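Local atomic coordinates of heptaprenyl diphosphate synthase (HEPPP synthase) subunit 1 family protein (Staphylococcus aureus, PDB entry 5H9D), a protein that probably serves as the non-catalytic partner of a two-subunit heptaprenyl diphosphate synthase, in complex with a farnesyl pyrophosphate synthetase-type chain. Residues V43-A47 with L84-I88; I25-L31 with L49-T53. One frame throughout, in Å; residues are numbered along the deposited sequence.

Contact 1 of 2, residues V43-A47 with L84-I88; sequences VAKVA and LLAEI
Ile88 inserts its CD1 between Ala44 and Ala47, and this fit shows how two near-antiparallel helices can use small residues on one side to receive a long side chain from the other. The axes of 43-47 and 84-88 run 9.4 Å apart, with a signed crossing angle of -157°, pairing Val43 with Ile88 at one end and Ala47 with Leu84 at the other. With CG1 anti to its own carbonyl carbon (chi1 -71°) and the chain extended beyond (chi2 -174°), Ile88 reaches Ala44 CB with CD1 at 3.9 Å and Ala47 CB at 4.0 Å. Val43 runs antiparallel to it, CG2 against Ile88 CG1. One turn earlier in its helix, Leu84 lays CD2 against Val46 CG1, 3.6 Å away, the two side chains roughly perpendicular; the same methyl also rests near Ala47 CA. These contacts are wholly apolar and mostly buried. The solvent side is where Val43 CG1 meets the exposed Glu87, which crosses Val43 at a slant with OE2, CG and CD near that methyl. Beyond the pair, helix 4-15 covers Val46 and Leu84 through Gln11, helix 91-112 sets Phe93 against Leu85 and Ile88, and Ala86 O accepts a hydrogen bond from Asn127 of the neighbouring farnesyl pyrophosphate synthetase chain.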
loop_
_atom_site.group_PDB
_atom_site.type_symbol
_atom_site.label_atom_id
_atom_site.label_comp_id
_atom_site.label_asym_id
_atom_site.label_seq_id
_atom_site.Cartn_x
_atom_site.Cartn_y
_atom_site.Cartn_z
ATOM N N VAL C 43 14.658 3.339 -18.347
ATOM C CA VAL C 43 13.739 3.068 -17.264
ATOM C C VAL C 43 12.509 2.318 -17.766
ATOM O O VAL C 43 12.080 1.329 -17.158
ATOM C CB VAL C 43 13.304 4.383 -16.617
ATOM C CG1 VAL C 43 14.303 4.791 -15.538
ATOM C CG2 VAL C 43 13.230 5.470 -17.697
ATOM N N ALA C 44 11.956 2.795 -18.881
ATOM C CA ALA C 44 10.774 2.195 -19.486
ATOM C C ALA C 44 10.944 0.692 -19.672
ATOM O O ALA C 44 9.965 -0.056 -19.696
ATOM C CB ALA C 44 10.470 2.863 -20.818
ATOM N N LYS C 45 12.186 0.244 -19.807
ATOM C CA LYS C 45 12.427 -1.182 -19.960
ATOM C C LYS C 45 12.210 -1.827 -18.613
ATOM O O LYS C 45 11.281 -2.597 -18.435
ATOM C CB LYS C 45 13.855 -1.464 -20.420
ATOM C CG LYS C 45 13.997 -1.820 -21.885
ATOM C CD LYS C 45 15.470 -1.985 -22.224
ATOM C CE LYS C 45 15.706 -2.217 -23.712
ATOM N NZ LYS C 45 17.170 -2.231 -23.984
ATOM N N VAL C 46 13.053 -1.478 -17.650
ATOM C CA VAL C 46 12.956 -2.064 -16.318
ATOM C C VAL C 46 11.604 -1.843 -15.633
ATOM O O VAL C 46 11.159 -2.698 -14.861
ATOM C CB VAL C 46 14.121 -1.579 -15.400
ATOM C CG1 VAL C 46 13.893 -0.149 -14.976
ATOM C CG2 VAL C 46 14.277 -2.523 -14.211
ATOM N N ALA C 47 10.938 -0.725 -15.906
ATOM C CA ALA C 47 9.631 -0.514 -15.280
ATOM C C ALA C 47 8.770 -1.695 -15.703
ATOM O O ALA C 47 8.182 -2.383 -14.869
ATOM C CB ALA C 47 8.998 0.801 -15.734
ATOM N N LEU C 84 9.592 4.586 -10.525
ATOM C CA LEU C 84 10.103 4.406 -11.877
ATOM C C LEU C 84 9.150 5.045 -12.896
ATOM O O LEU C 84 9.597 5.718 -13.820
ATOM C CB LEU C 84 10.245 2.917 -12.162
ATOM C CG LEU C 84 11.600 2.328 -12.564
ATOM C CD1 LEU C 84 12.730 2.917 -11.722
ATOM C CD2 LEU C 84 11.524 0.803 -12.406
ATOM N N LEU C 85 7.843 4.839 -12.764
ATOM C CA LEU C 85 6.943 5.500 -13.705
ATOM C C LEU C 85 7.156 6.992 -13.456
ATOM O O LEU C 85 7.047 7.815 -14.366
ATOM C CB LEU C 85 5.471 5.170 -13.436
ATOM C CG LEU C 85 4.872 3.779 -13.658
ATOM C CD1 LEU C 85 3.377 3.926 -13.536
ATOM C CD2 LEU C 85 5.239 3.181 -15.026
ATOM N N ALA C 86 7.460 7.321 -12.201
ATOM C CA ALA C 86 7.688 8.700 -11.774
ATOM C C ALA C 86 8.837 9.393 -12.513
ATOM O O ALA C 86 8.689 10.549 -12.928
ATOM C CB ALA C 86 7.933 8.749 -10.276
ATOM N N GLU C 87 9.975 8.714 -12.680
ATOM C CA GLU C 87 11.081 9.347 -13.403
ATOM C C GLU C 87 10.885 9.310 -14.922
ATOM O O GLU C 87 11.464 10.138 -15.629
ATOM C CB GLU C 87 12.446 8.748 -13.014
ATOM C CG GLU C 87 12.595 7.263 -13.162
ATOM C CD GLU C 87 13.690 6.698 -12.254
ATOM O OE1 GLU C 87 13.530 6.784 -10.999
ATOM O OE2 GLU C 87 14.704 6.169 -12.787
ATOM N N ILE C 88 10.062 8.375 -15.415
ATOM C CA ILE C 88 9.766 8.280 -16.847
ATOM C C ILE C 88 8.984 9.524 -17.316
ATOM O O ILE C 88 8.915 9.836 -18.503
ATOM C CB ILE C 88 8.972 6.995 -17.169
ATOM C CG1 ILE C 88 9.885 5.781 -17.007
ATOM C CG2 ILE C 88 8.436 7.046 -18.582
ATOM C CD1 ILE C 88 9.272 4.458 -17.436
#

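Contact 2 of 2, residues I25-L31 with L49-T53; sequences ININHRL and LTIDT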
loop_
_atom_site.group_PDB
_atom_site.type_symbol
_atom_site.label_atom_id
_atom_site.label_comp_id
_atom_site.label_asym_id
_atom_site.label_seq_id
_atom_site.Cartn_x
_atom_site.Cartn_y
_atom_site.Cartn_z
ATOM N N ILE C 25 12.310 -14.517 -5.575
ATOM C CA ILE C 25 12.154 -13.548 -6.670
ATOM C C ILE C 25 12.709 -13.952 -8.051
ATOM O O ILE C 25 13.812 -13.539 -8.398
ATOM C CB ILE C 25 12.793 -12.168 -6.342
ATOM C CG1 ILE C 25 12.292 -11.637 -5.005
ATOM C CG2 ILE C 25 12.415 -11.165 -7.412
ATOM C CD1 ILE C 25 12.924 -10.342 -4.602
ATOM N N ASN C 26 11.960 -14.731 -8.843
ATOM C CA ASN C 26 12.409 -15.094 -10.196
ATOM C C ASN C 26 12.203 -13.854 -11.064
ATOM O O ASN C 26 11.161 -13.221 -10.998
ATOM C CB ASN C 26 11.572 -16.222 -10.792
ATOM C CG ASN C 26 11.575 -17.473 -9.943
ATOM O OD1 ASN C 26 12.378 -17.624 -9.014
ATOM N ND2 ASN C 26 10.675 -18.396 -10.268
ATOM N N ILE C 27 13.182 -13.507 -11.890
ATOM C CA ILE C 27 13.045 -12.328 -12.731
ATOM C C ILE C 27 12.932 -12.628 -14.216
ATOM O O ILE C 27 13.698 -12.107 -15.002
ATOM C CB ILE C 27 14.231 -11.358 -12.525
ATOM C CG1 ILE C 27 14.316 -10.930 -11.060
ATOM C CG2 ILE C 27 14.051 -10.115 -13.389
ATOM C CD1 ILE C 27 15.457 -9.945 -10.761
ATOM N N ASN C 28 11.980 -13.466 -14.602
ATOM C CA ASN C 28 11.762 -13.807 -16.020
ATOM C C ASN C 28 12.834 -13.231 -16.952
ATOM O O ASN C 28 12.691 -12.114 -17.475
ATOM C CB ASN C 28 10.376 -13.308 -16.459
ATOM C CG ASN C 28 10.036 -13.679 -17.893
ATOM O OD1 ASN C 28 10.696 -13.243 -18.834
ATOM N ND2 ASN C 28 8.991 -14.487 -18.065
ATOM N N HIS C 29 13.897 -14.006 -17.155
ATOM C CA HIS C 29 15.020 -13.605 -17.996
ATOM C C HIS C 29 14.658 -13.303 -19.453
ATOM O O HIS C 29 15.067 -12.269 -19.989
ATOM C CB HIS C 29 16.117 -14.668 -17.928
ATOM C CG HIS C 29 16.810 -14.740 -16.599
ATOM N ND1 HIS C 29 17.584 -13.712 -16.104
ATOM C CD2 HIS C 29 16.838 -15.717 -15.660
ATOM C CE1 HIS C 29 18.059 -14.052 -14.918
ATOM N NE2 HIS C 29 17.622 -15.264 -14.626
ATOM N N ARG C 30 13.906 -14.197 -20.093
ATOM C CA ARG C 30 13.468 -13.987 -21.475
ATOM C C ARG C 30 13.023 -12.545 -21.767
ATOM O O ARG C 30 13.654 -11.845 -22.550
ATOM C CB ARG C 30 12.303 -14.917 -21.803
ATOM C CG ARG C 30 12.699 -16.247 -22.370
ATOM C CD ARG C 30 13.163 -16.133 -23.808
ATOM N NE ARG C 30 13.748 -17.391 -24.268
ATOM C CZ ARG C 30 14.881 -17.920 -23.795
ATOM N NH1 ARG C 30 15.578 -17.305 -22.840
ATOM N NH2 ARG C 30 15.320 -19.079 -24.272
ATOM N N LEU C 31 11.925 -12.123 -21.137
ATOM C CA LEU C 31 11.364 -10.782 -21.328
ATOM C C LEU C 31 12.419 -9.696 -21.222
ATOM O O LEU C 31 12.354 -8.689 -21.934
ATOM C CB LEU C 31 10.241 -10.510 -20.311
ATOM C CG LEU C 31 9.628 -9.098 -20.252
ATOM C CD1 LEU C 31 9.038 -8.677 -21.598
ATOM C CD2 LEU C 31 8.558 -9.094 -19.170
ATOM N N LEU C 49 9.696 -4.596 -16.767
ATOM C CA LEU C 49 10.189 -5.855 -16.208
ATOM C C LEU C 49 9.902 -5.932 -14.675
ATOM O O LEU C 49 9.718 -7.030 -14.116
ATOM C CB LEU C 49 11.691 -6.012 -16.515
ATOM C CG LEU C 49 12.407 -7.285 -16.011
ATOM C CD1 LEU C 49 11.864 -8.583 -16.669
ATOM C CD2 LEU C 49 13.878 -7.118 -16.283
ATOM N N THR C 50 9.825 -4.768 -14.019
ATOM C CA THR C 50 9.538 -4.711 -12.578
ATOM C C THR C 50 8.087 -5.049 -12.240
ATOM O O THR C 50 7.813 -5.813 -11.316
ATOM C CB THR C 50 9.770 -3.320 -11.985
ATOM O OG1 THR C 50 10.920 -2.721 -12.585
ATOM C CG2 THR C 50 9.985 -3.425 -10.490
ATOM N N ILE C 51 7.147 -4.458 -12.967
ATOM C CA ILE C 51 5.766 -4.750 -12.668
ATOM C C ILE C 51 5.455 -6.217 -12.995
ATOM O O ILE C 51 4.625 -6.844 -12.335
ATOM C CB ILE C 51 4.810 -3.765 -13.381
ATOM C CG1 ILE C 51 3.396 -3.981 -12.855
ATOM C CG2 ILE C 51 4.863 -3.918 -14.858
ATOM C CD1 ILE C 51 3.251 -3.654 -11.391
ATOM N N ASP C 52 6.161 -6.767 -13.978
ATOM C CA ASP C 52 5.998 -8.160 -14.361
ATOM C C ASP C 52 6.543 -9.031 -13.220
ATOM O O ASP C 52 6.029 -10.131 -12.939
ATOM C CB ASP C 52 6.778 -8.428 -15.664
ATOM C CG ASP C 52 6.809 -9.928 -16.061
ATOM O OD1 ASP C 52 7.768 -10.633 -15.679
ATOM O OD2 ASP C 52 5.875 -10.408 -16.756
ATOM N N THR C 53 7.578 -8.517 -12.553
ATOM C CA THR C 53 8.234 -9.219 -11.450
ATOM C C THR C 53 7.388 -9.286 -10.170
ATOM O O THR C 53 7.179 -10.371 -9.605
ATOM C CB THR C 53 9.621 -8.566 -11.113
ATOM O OG1 THR C 53 10.453 -8.568 -12.276
ATOM C CG2 THR C 53 10.328 -9.331 -10.025
#
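The Asp52 carboxylate meets Leu31 face-on: Leu31 CD2 stands over one face, 3.7 Å from Asp52 CG and nearly equidistant from the two oxygens. Asn28 comes from beside the group instead, its CB 3.8 Å from Asp52 OD1. The carboxylate is thus packed against aliphatic carbon by residues 25-31, while its charge is answered within its own helix, where OD1 forms a salt bridge with Arg56 that probably favours the ionised acid. Asn28 turns its own amide away from Asp52 to another task: OD1 accepts from Leu31 N at 2.8 Å, with a C=O...N angle of 173° and an N-H...O angle of 154°. His29, which takes no part across the contact, has Ile27 O above one face of its ring, offset toward the rim. A worked example of N-capping lies here, because Asn28 sits just before helix 29-32 and its side chain takes up one of the N-H groups of the first turn. CG anti to the backbone N (chi1 -177°) brings the amide back over that turn. The capped turn and the loop before it lie along helix 43-65 of this all-helical protein. Leu49 fills the angle between them: CD1 is 3.7 Å from Asn28 O and 4.2 Å from Leu31 CD2, and CD2 meets Ile27 CG2, also at 4.2 Å, the one side chain set squarely across the other. Farther along, Thr53 divides its branches. CG2 touches Ile25 CG2 at 3.8 Å, whereas the hydroxyl bonds back to Leu49 O, and Ile27 CG2 packs near the hydroxyl oxygen as a van der Waals neighbour. Helix 4-15 adds Glu9 against Ile27, helix 70-88 adds Ile77 against Ile25, and helix 118-140 places Pro133 on Leu31.

In the fold
Helix 43-65 is common to both contacts: its first turn packs on the end of helix 70-88 in contact 1, and the turns just after carry the loop and short helix of contact 2. Their centres lie about 14 Å apart, and they meet where Leu84 CD2 packs 3.6 Å from Thr50 OG1, on a side of residues 49-53 that contact 2 does not use. Along the chain the segments alternate: 25-31, 43-47, 49-53, 84-88. Contact 2 is the more central, about 7 Å from the centre of the chain against about 15 Å for contact 1. Of the two, contact 1 alone borders the farnesyl pyrophosphate synthetase chain, through Ala86.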